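Local coordinates for threonine phosphate decarboxylase-like enzyme (Sulfurospirillum multivorans, PDB 6OUX), which catalyses the decarboxylation of L-serine O-phosphate to ethanolamine O-phosphate, a precursor in norcobamide biosynthesis, as a pyridoxal phosphate-dependent enzyme, at residues Q118-K123 with V202-I207; E93-K98 with L253-M258; I43-C48 with R375-C380; I343-V348 with K386-D391. All blocks are in the same frame, centred on the assembly; numbering follows the deposited sequence.

Contact 1 of 4, residues Q118-K123 with V202-I207; sequences QEEVQK and VPRIII
Arg204 reaches from the start of strand 204-208 to Glu120 and Val121, in the loop that leads into strand 123-128 of the seven-stranded mixed sheet of this aminotransferase-type fold. The loop turns through a type I beta turn from Gln118 to Val121, closed by the backbone bond from Val121 N to Gln118 O at 3.2 Å. Strand 173-177 lies between strands 204-208 and 123-128 in the sheet, so the backbones stay well apart, 9.0 Å between the CA atoms of Val121 and Arg204, and side chains have to bridge the gap.

The electrostatic part is loose. Glu120 OE1 stands 4.3 Å from Arg204 NH1 but well out of the guanidinium plane, so opposite charges are near each other without an N-H directed at the oxygen. The firmer polar partners of the arginine lie outside these segments: NE is hydrogen-bonded to Thr173 OG1, and NH2 forms a salt bridge with Asp172. These bonds probably fix the rotation of the guanidinium.

The rest is close packing. The arginine chain bends at chi3 (-71°), its end lying beside Glu120 and Val121, and Pro203 CB lies 3.7 Å above one guanidinium face, offset toward the rim. Glu120 O approaches obliquely, 3.7 Å from Arg204 NH2, and Glu120 CB is 3.9 Å from the same nitrogen. Val121 also meets the group obliquely, its CG2 standing 4.3 Å from Arg204 NE.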
loop_
_atom_site.group_PDB
_atom_site.type_symbol
_atom_site.label_atom_id
_atom_site.label_comp_id
_atom_site.label_asym_id
_atom_site.label_seq_id
_atom_site.Cartn_x
_atom_site.Cartn_y
_atom_site.Cartn_z
ATOM N N GLN A 118 -11.423 -7.381 -13.145
ATOM C CA GLN A 118 -11.728 -8.801 -13.062
ATOM C C GLN A 118 -12.310 -9.199 -14.418
ATOM O O GLN A 118 -12.899 -8.358 -15.134
ATOM C CB GLN A 118 -12.696 -9.093 -11.903
ATOM C CG GLN A 118 -12.248 -8.548 -10.539
ATOM C CD GLN A 118 -10.941 -9.162 -10.015
ATOM O OE1 GLN A 118 -9.825 -8.549 -10.051
ATOM N NE2 GLN A 118 -11.069 -10.363 -9.506
ATOM N N GLU A 119 -12.160 -10.473 -14.790
ATOM C CA GLU A 119 -12.613 -10.890 -16.129
ATOM C C GLU A 119 -14.131 -10.921 -16.332
ATOM O O GLU A 119 -14.614 -10.746 -17.444
ATOM C CB GLU A 119 -11.926 -12.183 -16.587
ATOM C CG GLU A 119 -12.289 -13.448 -15.831
ATOM C CD GLU A 119 -11.449 -14.640 -16.298
ATOM O OE1 GLU A 119 -10.723 -14.507 -17.326
ATOM O OE2 GLU A 119 -11.512 -15.703 -15.631
ATOM N N GLU A 120 -14.913 -11.054 -15.274
ATOM C CA GLU A 120 -16.380 -10.972 -15.439
ATOM C C GLU A 120 -16.823 -9.612 -15.926
ATOM O O GLU A 120 -17.905 -9.481 -16.455
ATOM C CB GLU A 120 -17.167 -11.222 -14.141
ATOM C CG GLU A 120 -16.606 -12.287 -13.232
ATOM C CD GLU A 120 -15.524 -11.716 -12.342
ATOM O OE1 GLU A 120 -15.870 -10.854 -11.461
ATOM O OE2 GLU A 120 -14.350 -12.124 -12.573
ATOM N N VAL A 121 -16.010 -8.576 -15.682
ATOM C CA VAL A 121 -16.375 -7.220 -16.023
ATOM C C VAL A 121 -16.144 -6.979 -17.527
ATOM O O VAL A 121 -15.034 -6.764 -17.964
ATOM C CB VAL A 121 -15.575 -6.201 -15.168
ATOM C CG1 VAL A 121 -16.017 -4.760 -15.492
ATOM C CG2 VAL A 121 -15.703 -6.523 -13.712
ATOM N N GLN A 122 -17.216 -6.993 -18.306
ATOM C CA GLN A 122 -17.142 -6.866 -19.767
ATOM C C GLN A 122 -17.927 -5.686 -20.360
ATOM O O GLN A 122 -17.700 -5.291 -21.504
ATOM C CB GLN A 122 -17.699 -8.148 -20.395
ATOM C CG GLN A 122 -16.833 -9.360 -20.149
ATOM C CD GLN A 122 -15.432 -9.202 -20.732
ATOM O OE1 GLN A 122 -14.439 -9.572 -20.092
ATOM N NE2 GLN A 122 -15.338 -8.653 -21.951
ATOM N N LYS A 123 -18.857 -5.126 -19.607
ATOM C CA LYS A 123 -19.415 -3.842 -19.998
ATOM C C LYS A 123 -19.673 -3.110 -18.714
ATOM O O LYS A 123 -20.330 -3.652 -17.853
ATOM C CB LYS A 123 -20.669 -4.013 -20.773
ATOM C CG LYS A 123 -21.280 -2.784 -21.322
ATOM C CD LYS A 123 -22.370 -3.162 -22.343
ATOM C CE LYS A 123 -22.819 -1.937 -23.090
ATOM N NZ LYS A 123 -23.961 -2.188 -24.009
ATOM N N VAL A 202 -28.847 -5.868 -12.508
ATOM C CA VAL A 202 -27.425 -5.661 -12.767
ATOM C C VAL A 202 -26.570 -6.550 -11.803
ATOM O O VAL A 202 -26.796 -6.550 -10.584
ATOM C CB VAL A 202 -27.056 -4.125 -12.599
ATOM C CG1 VAL A 202 -25.579 -3.908 -12.817
ATOM C CG2 VAL A 202 -27.917 -3.257 -13.506
ATOM N N PRO A 203 -25.529 -7.242 -12.324
ATOM C CA PRO A 203 -24.691 -8.051 -11.493
ATOM C C PRO A 203 -23.953 -7.293 -10.337
ATOM O O PRO A 203 -23.913 -7.749 -9.184
ATOM C CB PRO A 203 -23.720 -8.633 -12.497
ATOM C CG PRO A 203 -24.548 -8.794 -13.747
ATOM C CD PRO A 203 -25.251 -7.491 -13.748
ATOM N N ARG A 204 -23.411 -6.121 -10.637
ATOM C CA ARG A 204 -22.566 -5.388 -9.686
ATOM C C ARG A 204 -22.887 -3.925 -9.760
ATOM O O ARG A 204 -22.721 -3.326 -10.828
ATOM C CB ARG A 204 -21.056 -5.599 -10.021
ATOM C CG ARG A 204 -20.503 -6.995 -9.654
ATOM C CD ARG A 204 -19.171 -7.219 -10.328
ATOM N NE ARG A 204 -19.395 -7.399 -11.736
ATOM C CZ ARG A 204 -19.793 -8.564 -12.277
ATOM N NH1 ARG A 204 -19.990 -9.649 -11.528
ATOM N NH2 ARG A 204 -20.012 -8.656 -13.581
ATOM N N ILE A 205 -23.330 -3.354 -8.630
ATOM C CA ILE A 205 -23.554 -1.944 -8.526
ATOM C C ILE A 205 -22.601 -1.467 -7.430
ATOM O O ILE A 205 -22.830 -1.754 -6.232
ATOM C CB ILE A 205 -25.027 -1.590 -8.170
ATOM C CG1 ILE A 205 -25.960 -2.107 -9.289
ATOM C CG2 ILE A 205 -25.096 -0.084 -7.946
ATOM C CD1 ILE A 205 -27.412 -1.840 -9.050
ATOM N N ILE A 206 -21.535 -0.806 -7.879
ATOM C CA ILE A 206 -20.456 -0.327 -7.045
ATOM C C ILE A 206 -20.762 1.075 -6.657
ATOM O O ILE A 206 -21.018 1.923 -7.525
ATOM C CB ILE A 206 -19.110 -0.310 -7.786
ATOM C CG1 ILE A 206 -18.678 -1.754 -8.076
ATOM C CG2 ILE A 206 -18.083 0.435 -6.949
ATOM C CD1 ILE A 206 -17.670 -1.858 -9.184
ATOM N N ILE A 207 -20.807 1.329 -5.355
ATOM C CA ILE A 207 -21.138 2.669 -4.867
ATOM C C ILE A 207 -19.983 3.144 -4.023
ATOM O O ILE A 207 -19.732 2.601 -2.920
ATOM C CB ILE A 207 -22.432 2.679 -4.002
ATOM C CG1 ILE A 207 -23.602 2.054 -4.760
ATOM C CG2 ILE A 207 -22.733 4.100 -3.596
ATOM C CD1 ILE A 207 -24.915 1.869 -4.003
#

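Contact 2 of 4, residues E93-K98 with L253-M258; sequences ESLHVK and LGYALM
Leu95 points its CD2 methyl at the Tyr255 ring and at Leu257, packing the last turn of helix 84-95 against strand 254-257 of the large mixed sheet in this aminotransferase-type fold. The leucine and tyrosine side chains come head-on. The methyl reaches the ring obliquely on the CE2 side, with Leu95 CD2 3.5 Å from Tyr255 CE2 and 3.9 Å from both CD2 and CZ of the same ring. Tyr255 holds its CG between the backbone N and the carbonyl carbon (chi1 73°), and the ring then lies alongside Leu257, whose CG sits in plane at the ring edge.

The two leucines cross obliquely, and Leu95 CD2 meets Leu257 CD2 at 3.8 Å. One methyl of Leu95 therefore serves both strand residues, while Ala256 between them points its CB away from the helix.

His96 is the first residue to leave helical geometry, with positive phi (70°), and the CB of Val97 after it points toward the strand. Ile102 of the neighbouring strand 102-105 touches both leucines, and Phe230 of helix 227-232 packs on Val97 and Leu257. Each branch of Leu257 has its own partner across the contact: CD2 takes Leu95, and Leu257 CD1 lies 4.3 Å from Val97 CG2.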
loop_
_atom_site.group_PDB
_atom_site.type_symbol
_atom_site.label_atom_id
_atom_site.label_comp_id
_atom_site.label_asym_id
_atom_site.label_seq_id
_atom_site.Cartn_x
_atom_site.Cartn_y
_atom_site.Cartn_z
ATOM N N GLU A 93 -17.127 -4.874 14.156
ATOM C CA GLU A 93 -17.657 -4.173 15.304
ATOM C C GLU A 93 -18.374 -2.896 14.871
ATOM O O GLU A 93 -19.624 -2.832 14.910
ATOM C CB GLU A 93 -16.486 -3.854 16.257
ATOM C CG GLU A 93 -16.771 -2.878 17.397
ATOM C CD GLU A 93 -15.500 -2.519 18.147
ATOM O OE1 GLU A 93 -15.192 -3.192 19.166
ATOM O OE2 GLU A 93 -14.795 -1.580 17.691
ATOM N N SER A 94 -17.607 -1.906 14.404
ATOM C CA SER A 94 -18.195 -0.592 14.148
ATOM C C SER A 94 -19.020 -0.499 12.886
ATOM O O SER A 94 -19.877 0.367 12.815
ATOM C CB SER A 94 -17.151 0.504 14.168
ATOM O OG SER A 94 -16.185 0.288 13.189
ATOM N N LEU A 95 -18.769 -1.350 11.896
ATOM C CA LEU A 95 -19.598 -1.358 10.690
ATOM C C LEU A 95 -20.931 -2.134 10.834
ATOM O O LEU A 95 -21.877 -1.818 10.113
ATOM C CB LEU A 95 -18.842 -1.854 9.478
ATOM C CG LEU A 95 -18.026 -0.902 8.597
ATOM C CD1 LEU A 95 -17.130 0.062 9.333
ATOM C CD2 LEU A 95 -17.171 -1.723 7.655
ATOM N N HIS A 96 -20.985 -3.137 11.719
ATOM C CA HIS A 96 -22.197 -3.964 11.973
ATOM C C HIS A 96 -22.436 -4.825 10.772
ATOM O O HIS A 96 -23.538 -4.873 10.198
ATOM C CB HIS A 96 -23.454 -3.126 12.323
ATOM C CG HIS A 96 -23.238 -2.231 13.501
ATOM N ND1 HIS A 96 -23.429 -0.867 13.458
ATOM C CD2 HIS A 96 -22.724 -2.499 14.722
ATOM C CE1 HIS A 96 -23.092 -0.342 14.620
ATOM N NE2 HIS A 96 -22.659 -1.312 15.405
ATOM N N VAL A 97 -21.369 -5.490 10.375
ATOM C CA VAL A 97 -21.404 -6.318 9.215
ATOM C C VAL A 97 -20.532 -7.499 9.516
ATOM O O VAL A 97 -19.548 -7.387 10.229
ATOM C CB VAL A 97 -20.840 -5.589 7.967
ATOM C CG1 VAL A 97 -20.904 -6.486 6.777
ATOM C CG2 VAL A 97 -21.608 -4.302 7.639
ATOM N N LYS A 98 -20.867 -8.620 8.911
ATOM C CA LYS A 98 -20.069 -9.801 8.933
ATOM C C LYS A 98 -18.616 -9.525 8.498
ATOM O O LYS A 98 -18.395 -8.950 7.453
ATOM C CB LYS A 98 -20.751 -10.779 7.998
ATOM C CG LYS A 98 -20.004 -12.063 7.672
ATOM C CD LYS A 98 -20.956 -13.005 6.914
ATOM C CE LYS A 98 -20.240 -14.178 6.295
ATOM N NZ LYS A 98 -19.466 -14.828 7.384
ATOM N N LEU A 253 -5.881 4.255 3.337
ATOM C CA LEU A 253 -6.790 3.194 3.752
ATOM C C LEU A 253 -8.166 3.347 3.172
ATOM O O LEU A 253 -8.714 4.421 3.164
ATOM C CB LEU A 253 -7.019 3.244 5.245
ATOM C CG LEU A 253 -5.851 2.917 6.132
ATOM C CD1 LEU A 253 -6.215 3.295 7.552
ATOM C CD2 LEU A 253 -5.496 1.454 6.022
ATOM N N GLY A 254 -8.751 2.247 2.741
ATOM C CA GLY A 254 -10.142 2.274 2.335
ATOM C C GLY A 254 -10.687 0.897 2.523
ATOM O O GLY A 254 -9.897 -0.082 2.704
ATOM N N TYR A 255 -12.006 0.789 2.495
ATOM C CA TYR A 255 -12.608 -0.556 2.580
ATOM C C TYR A 255 -13.721 -0.717 1.545
ATOM O O TYR A 255 -14.158 0.252 0.918
ATOM C CB TYR A 255 -13.092 -0.878 4.000
ATOM C CG TYR A 255 -14.378 -0.117 4.420
ATOM C CD1 TYR A 255 -14.321 1.145 4.953
ATOM C CD2 TYR A 255 -15.606 -0.673 4.248
ATOM C CE1 TYR A 255 -15.476 1.828 5.350
ATOM C CE2 TYR A 255 -16.767 0.003 4.607
ATOM C CZ TYR A 255 -16.689 1.243 5.130
ATOM O OH TYR A 255 -17.820 1.872 5.452
ATOM N N ALA A 256 -14.116 -1.954 1.336
ATOM C CA ALA A 256 -15.296 -2.317 0.557
ATOM C C ALA A 256 -16.107 -3.356 1.292
ATOM O O ALA A 256 -15.541 -4.195 2.025
ATOM C CB ALA A 256 -14.911 -2.867 -0.791
ATOM N N LEU A 257 -17.418 -3.318 1.074
ATOM C CA LEU A 257 -18.377 -4.367 1.512
ATOM C C LEU A 257 -18.831 -5.087 0.230
ATOM O O LEU A 257 -19.299 -4.454 -0.723
ATOM C CB LEU A 257 -19.584 -3.748 2.196
ATOM C CG LEU A 257 -19.293 -2.782 3.361
ATOM C CD1 LEU A 257 -20.572 -2.252 3.989
ATOM C CD2 LEU A 257 -18.431 -3.382 4.446
ATOM N N MET A 258 -18.634 -6.388 0.201
ATOM C CA MET A 258 -18.930 -7.166 -0.970
ATOM C C MET A 258 -19.157 -8.624 -0.608
ATOM O O MET A 258 -19.034 -9.034 0.542
ATOM C CB MET A 258 -17.840 -6.993 -2.048
ATOM C CG MET A 258 -16.437 -7.451 -1.700
ATOM S SD MET A 258 -15.169 -7.185 -3.035
ATOM C CE MET A 258 -14.381 -5.899 -2.495
#

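Contact 3 of 4, residues I43-C48 with R375-C380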
loop_
_atom_site.group_PDB
_atom_site.type_symbol
_atom_site.label_atom_id
_atom_site.label_comp_id
_atom_site.label_asym_id
_atom_site.label_seq_id
_atom_site.Cartn_x
_atom_site.Cartn_y
_atom_site.Cartn_z
ATOM N N ILE A 43 3.551 28.031 -0.678
ATOM C CA ILE A 43 2.157 27.620 -0.647
ATOM C C ILE A 43 1.687 27.767 0.799
ATOM O O ILE A 43 2.168 27.071 1.657
ATOM C CB ILE A 43 1.933 26.160 -1.072
ATOM C CG1 ILE A 43 2.627 25.847 -2.389
ATOM C CG2 ILE A 43 0.419 25.886 -1.128
ATOM C CD1 ILE A 43 2.136 26.658 -3.547
ATOM N N LYS A 44 0.757 28.667 1.062
ATOM C CA LYS A 44 0.232 28.833 2.441
ATOM C C LYS A 44 -1.048 28.024 2.736
ATOM O O LYS A 44 -1.268 27.598 3.881
ATOM C CB LYS A 44 -0.051 30.325 2.720
ATOM C CG LYS A 44 1.188 31.220 2.756
ATOM C CD LYS A 44 0.808 32.694 2.542
ATOM C CE LYS A 44 1.522 33.638 3.484
ATOM N NZ LYS A 44 1.242 35.048 3.075
ATOM N N ILE A 45 -1.925 27.892 1.720
ATOM C CA ILE A 45 -3.163 27.124 1.853
ATOM C C ILE A 45 -3.218 26.175 0.675
ATOM O O ILE A 45 -3.295 26.629 -0.481
ATOM C CB ILE A 45 -4.414 28.040 1.864
ATOM C CG1 ILE A 45 -4.370 28.974 3.066
ATOM C CG2 ILE A 45 -5.693 27.194 1.886
ATOM C CD1 ILE A 45 -5.419 30.064 2.981
ATOM N N ASP A 46 -3.214 24.876 0.953
ATOM C CA ASP A 46 -3.397 23.907 -0.111
ATOM C C ASP A 46 -4.852 23.525 -0.067
ATOM O O ASP A 46 -5.294 22.780 0.827
ATOM C CB ASP A 46 -2.474 22.685 0.088
ATOM C CG ASP A 46 -2.657 21.608 -0.985
ATOM O OD1 ASP A 46 -3.559 21.667 -1.898
ATOM O OD2 ASP A 46 -1.826 20.666 -0.920
ATOM N N ALA A 47 -5.624 24.006 -1.022
ATOM C CA ALA A 47 -7.030 23.545 -1.120
ATOM C C ALA A 47 -7.296 22.598 -2.313
ATOM O O ALA A 47 -8.391 22.574 -2.847
ATOM C CB ALA A 47 -7.967 24.745 -1.132
ATOM N N CYS A 48 -6.315 21.780 -2.681
ATOM C CA CYS A 48 -6.475 20.781 -3.711
ATOM C C CYS A 48 -6.868 19.426 -3.184
ATOM O O CYS A 48 -7.764 18.782 -3.725
ATOM C CB CYS A 48 -5.166 20.561 -4.466
ATOM S SG CYS A 48 -4.730 21.859 -5.599
ATOM N N ARG A 375 -12.013 27.451 9.093
ATOM C CA ARG A 375 -12.702 28.724 8.951
ATOM C C ARG A 375 -11.769 29.835 8.525
ATOM O O ARG A 375 -12.143 30.616 7.667
ATOM C CB ARG A 375 -13.544 29.127 10.190
ATOM C CG ARG A 375 -14.457 30.351 9.924
ATOM C CD ARG A 375 -15.138 30.939 11.152
ATOM N NE ARG A 375 -16.027 29.953 11.754
ATOM C CZ ARG A 375 -15.919 29.463 12.997
ATOM N NH1 ARG A 375 -14.969 29.890 13.844
ATOM N NH2 ARG A 375 -16.767 28.530 13.395
ATOM N N GLU A 376 -10.574 29.913 9.134
ATOM C CA GLU A 376 -9.617 30.973 8.814
ATOM C C GLU A 376 -9.138 30.872 7.363
ATOM O O GLU A 376 -9.080 31.853 6.637
ATOM C CB GLU A 376 -8.402 30.913 9.759
ATOM C CG GLU A 376 -8.314 32.127 10.684
ATOM C CD GLU A 376 -7.597 31.798 11.989
ATOM O OE1 GLU A 376 -6.453 32.296 12.187
ATOM O OE2 GLU A 376 -8.195 31.035 12.807
ATOM N N GLU A 377 -8.826 29.652 6.954
ATOM C CA GLU A 377 -8.369 29.420 5.602
ATOM C C GLU A 377 -9.490 29.700 4.601
ATOM O O GLU A 377 -9.231 30.309 3.545
ATOM C CB GLU A 377 -7.785 28.022 5.478
ATOM C CG GLU A 377 -6.466 27.892 6.231
ATOM C CD GLU A 377 -5.831 26.549 6.099
ATOM O OE1 GLU A 377 -4.622 26.448 6.034
ATOM O OE2 GLU A 377 -6.546 25.565 6.159
ATOM N N ASN A 378 -10.715 29.275 4.880
ATOM C CA ASN A 378 -11.810 29.564 3.982
ATOM C C ASN A 378 -11.975 31.046 3.804
ATOM O O ASN A 378 -12.215 31.487 2.698
ATOM C CB ASN A 378 -13.134 28.916 4.412
ATOM C CG ASN A 378 -13.091 27.366 4.295
ATOM O OD1 ASN A 378 -12.237 26.830 3.591
ATOM N ND2 ASN A 378 -13.889 26.692 5.059
ATOM N N ASN A 379 -11.820 31.831 4.882
ATOM C CA ASN A 379 -12.022 33.273 4.773
ATOM C C ASN A 379 -10.999 33.852 3.798
ATOM O O ASN A 379 -11.358 34.674 2.959
ATOM C CB ASN A 379 -11.933 33.906 6.172
ATOM C CG ASN A 379 -12.399 35.354 6.206
ATOM O OD1 ASN A 379 -13.535 35.680 5.837
ATOM N ND2 ASN A 379 -11.510 36.255 6.680
ATOM N N CYS A 380 -9.748 33.398 3.898
ATOM C CA CYS A 380 -8.673 33.827 3.013
ATOM C C CYS A 380 -8.971 33.500 1.530
ATOM O O CYS A 380 -8.760 34.295 0.621
ATOM C CB CYS A 380 -7.340 33.150 3.402
ATOM S SG CYS A 380 -6.655 33.738 4.991
#
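Ile45 lays its CG1-CD1 arm along the first turns of helix 375-388, touching Glu377 and Cys380. In Ile45, CG1 is anti to the carbonyl carbon (chi1 -62°), and the arm is extended beyond it toward the helix. Glu377 has its CG likewise anti to the carbonyl carbon (chi1 -70°), with an extended chain, and the two side chains run antiparallel alongside each other.

The flank of the glutamate from CG to OE1 lies along the isoleucine: Glu377 CG and OE1 are both 3.9 Å from Ile45 CG1. At the end of the arm, Ile45 CD1 is 3.7 Å from Cys380 CB, one turn further along, and 3.9 Å from Glu377 O, resting on helix backbone as well as side chains. With an alanine in place of Glu377, the flank of Ile45 CG1 is likely to lose its cover, as CG and the carboxylate go.

Asp46 forms an Asx turn: its OD1 accepts from Cys48 N at 2.9 Å, with an N-H...O angle of 160°, while OD2 is hydrogen-bonded to His27. Cys48 O accepts a hydrogen bond from Arg369 NH2, a residue that binds O-phospho-L-serine, which links this segment to the substrate site.

Strand 45-46 is outermost, within this chain, in the five-stranded mixed sheet, parallel to strand 352-356; helix 375-388 packs against it, and Asn378 of that helix touches helix 289-314.

Contact 4 of 4, residues I343-V348 with K386-D391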
loop_
_atom_site.group_PDB
_atom_site.type_symbol
_atom_site.label_atom_id
_atom_site.label_comp_id
_atom_site.label_asym_id
_atom_site.label_seq_id
_atom_site.Cartn_x
_atom_site.Cartn_y
_atom_site.Cartn_z
ATOM N N ILE A 343 -6.076 30.487 -10.983
ATOM C CA ILE A 343 -5.105 29.618 -10.283
ATOM C C ILE A 343 -3.718 30.247 -10.065
ATOM O O ILE A 343 -3.157 30.178 -8.968
ATOM C CB ILE A 343 -5.042 28.255 -10.947
ATOM C CG1 ILE A 343 -6.386 27.563 -10.782
ATOM C CG2 ILE A 343 -3.899 27.379 -10.411
ATOM C CD1 ILE A 343 -6.659 26.441 -11.822
ATOM N N SER A 344 -3.213 30.949 -11.082
ATOM C CA SER A 344 -1.955 31.645 -10.978
ATOM C C SER A 344 -2.013 32.840 -10.024
ATOM O O SER A 344 -1.095 33.059 -9.250
ATOM C CB SER A 344 -1.497 32.070 -12.373
ATOM O OG SER A 344 -1.258 30.949 -13.161
ATOM N N ALA A 345 -3.083 33.602 -10.056
ATOM C CA ALA A 345 -3.179 34.724 -9.146
ATOM C C ALA A 345 -3.313 34.272 -7.702
ATOM O O ALA A 345 -2.701 34.889 -6.801
ATOM C CB ALA A 345 -4.339 35.641 -9.523
ATOM N N LEU A 346 -4.087 33.202 -7.463
ATOM C CA LEU A 346 -4.197 32.636 -6.130
ATOM C C LEU A 346 -2.840 32.195 -5.615
ATOM O O LEU A 346 -2.524 32.412 -4.433
ATOM C CB LEU A 346 -5.176 31.447 -6.107
ATOM C CG LEU A 346 -6.657 31.845 -6.212
ATOM C CD1 LEU A 346 -7.524 30.688 -6.659
ATOM C CD2 LEU A 346 -7.142 32.414 -4.887
ATOM N N LEU A 347 -2.057 31.525 -6.447
ATOM C CA LEU A 347 -0.723 31.050 -5.999
ATOM C C LEU A 347 0.203 32.273 -5.701
ATOM O O LEU A 347 0.740 32.446 -4.580
ATOM C CB LEU A 347 -0.081 30.139 -7.056
ATOM C CG LEU A 347 -0.650 28.719 -7.026
ATOM C CD1 LEU A 347 -0.172 27.908 -8.230
ATOM C CD2 LEU A 347 -0.291 28.041 -5.711
ATOM N N VAL A 348 0.329 33.134 -6.698
ATOM C CA VAL A 348 1.381 34.159 -6.666
ATOM C C VAL A 348 1.040 35.198 -5.598
ATOM O O VAL A 348 1.879 35.627 -4.836
ATOM C CB VAL A 348 1.566 34.777 -8.092
ATOM C CG1 VAL A 348 2.385 36.068 -8.093
ATOM C CG2 VAL A 348 2.239 33.788 -9.015
ATOM N N LYS A 386 -12.492 37.164 -4.255
ATOM C CA LYS A 386 -13.328 38.355 -4.501
ATOM C C LYS A 386 -12.478 39.463 -5.183
ATOM O O LYS A 386 -12.902 40.113 -6.111
ATOM C CB LYS A 386 -13.963 38.901 -3.210
ATOM C CG LYS A 386 -15.343 38.367 -2.946
ATOM C CD LYS A 386 -16.033 39.191 -1.879
ATOM C CE LYS A 386 -17.310 38.533 -1.355
ATOM N NZ LYS A 386 -17.197 38.549 0.130
ATOM N N SER A 387 -11.272 39.608 -4.692
ATOM C CA SER A 387 -10.317 40.544 -5.177
ATOM C C SER A 387 -9.834 40.218 -6.600
ATOM O O SER A 387 -9.832 41.095 -7.449
ATOM C CB SER A 387 -9.128 40.590 -4.222
ATOM O OG SER A 387 -7.947 40.953 -4.920
ATOM N N ILE A 388 -9.432 38.967 -6.832
ATOM C CA ILE A 388 -9.040 38.486 -8.151
ATOM C C ILE A 388 -10.150 38.594 -9.174
ATOM O O ILE A 388 -9.869 38.887 -10.333
ATOM C CB ILE A 388 -8.544 37.015 -8.117
ATOM C CG1 ILE A 388 -7.240 36.916 -7.322
ATOM C CG2 ILE A 388 -8.344 36.505 -9.519
ATOM C CD1 ILE A 388 -6.826 35.516 -6.914
ATOM N N LEU A 389 -11.397 38.365 -8.775
ATOM C CA LEU A 389 -12.512 38.406 -9.713
ATOM C C LEU A 389 -13.283 39.736 -9.762
ATOM O O LEU A 389 -14.361 39.807 -10.388
ATOM C CB LEU A 389 -13.502 37.259 -9.411
ATOM C CG LEU A 389 -12.907 35.836 -9.494
ATOM C CD1 LEU A 389 -13.922 34.769 -9.113
ATOM C CD2 LEU A 389 -12.431 35.587 -10.937
ATOM N N LYS A 390 -12.787 40.747 -9.066
ATOM C CA LYS A 390 -13.396 42.070 -9.126
ATOM C C LYS A 390 -13.294 42.544 -10.590
ATOM O O LYS A 390 -12.224 42.406 -11.185
ATOM C CB LYS A 390 -12.607 43.009 -8.226
ATOM C CG LYS A 390 -13.382 44.165 -7.631
ATOM C CD LYS A 390 -12.439 45.057 -6.843
ATOM C CE LYS A 390 -13.168 46.255 -6.249
ATOM N NZ LYS A 390 -12.211 47.023 -5.411
ATOM N N ASP A 391 -14.355 43.069 -11.199
ATOM C CA ASP A 391 -14.166 43.597 -12.585
ATOM C C ASP A 391 -13.020 44.650 -12.684
ATOM O O ASP A 391 -12.062 44.389 -13.393
ATOM C CB ASP A 391 -15.475 43.976 -13.324
ATOM C CG ASP A 391 -15.648 43.179 -14.650
ATOM O OD1 ASP A 391 -14.871 42.209 -14.881
ATOM O OD2 ASP A 391 -16.530 43.537 -15.471
#
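Ile388, in the last turn of helix 375-388, packs against Ala345 and Leu346 on helix 339-350, a helix-to-helix contact made by apolar side chains, plus Leu346 N, 3.6 Å from Ile388 CD1. Before it in sequence, Ser387 bonds through OG to Tyr350 OH, tying the end of this helix to the same partner helix.

At Ile388 the backbones come nearest, 7.0 Å between its CA and that of Ala345. With CG1 anti to the carbonyl carbon (chi1 -66°) and chi2 extended (165°), CD1 is carried onto the opposing helix: it lies 3.6 Å from Ala345 CB and 3.7 Å from Leu346 CD2. The Leu346 chain crosses it at about a right angle. Ile388 CG2 also approaches Ala345 CB, at 4.1 Å, so both branches bear on the small alanine. Replacing Ile388 by a serine is likely to open a gap beside Ala345 and Leu346, because no methyl would reach that far.

Leu389 then leaves helical geometry and turns to Val342 on helix 339-350 and Val319. Helix 339-350 is set between three neighbours here: Ile388 on one flank, strand 352-356, touched by Leu346 and Ile343, and helix 11-19 touching Ile343, Ser344, Leu347 and Val348.

The four contacts fall into two pairs on opposite sides of the chain's centre. Contacts 1 and 2 both reach the seven-stranded sheet, with centres 20 Å apart; contacts 3 and 4 share helix 375-388, near its start and at its end, and touch through Ile43 CD1 and Leu347 CD2 at 3.5 Å. Contact 4 is the buried one, its side-chain contacts all apolar, whereas the other three are partly buried. Contact 2 is also apolar, contact 3 sets an isoleucine along a glutamate chain, carboxylate oxygen included, and contact 1 alone sets opposite charges near each other. Contacts 1 and 2 are nested within the loop that contact 3 closes.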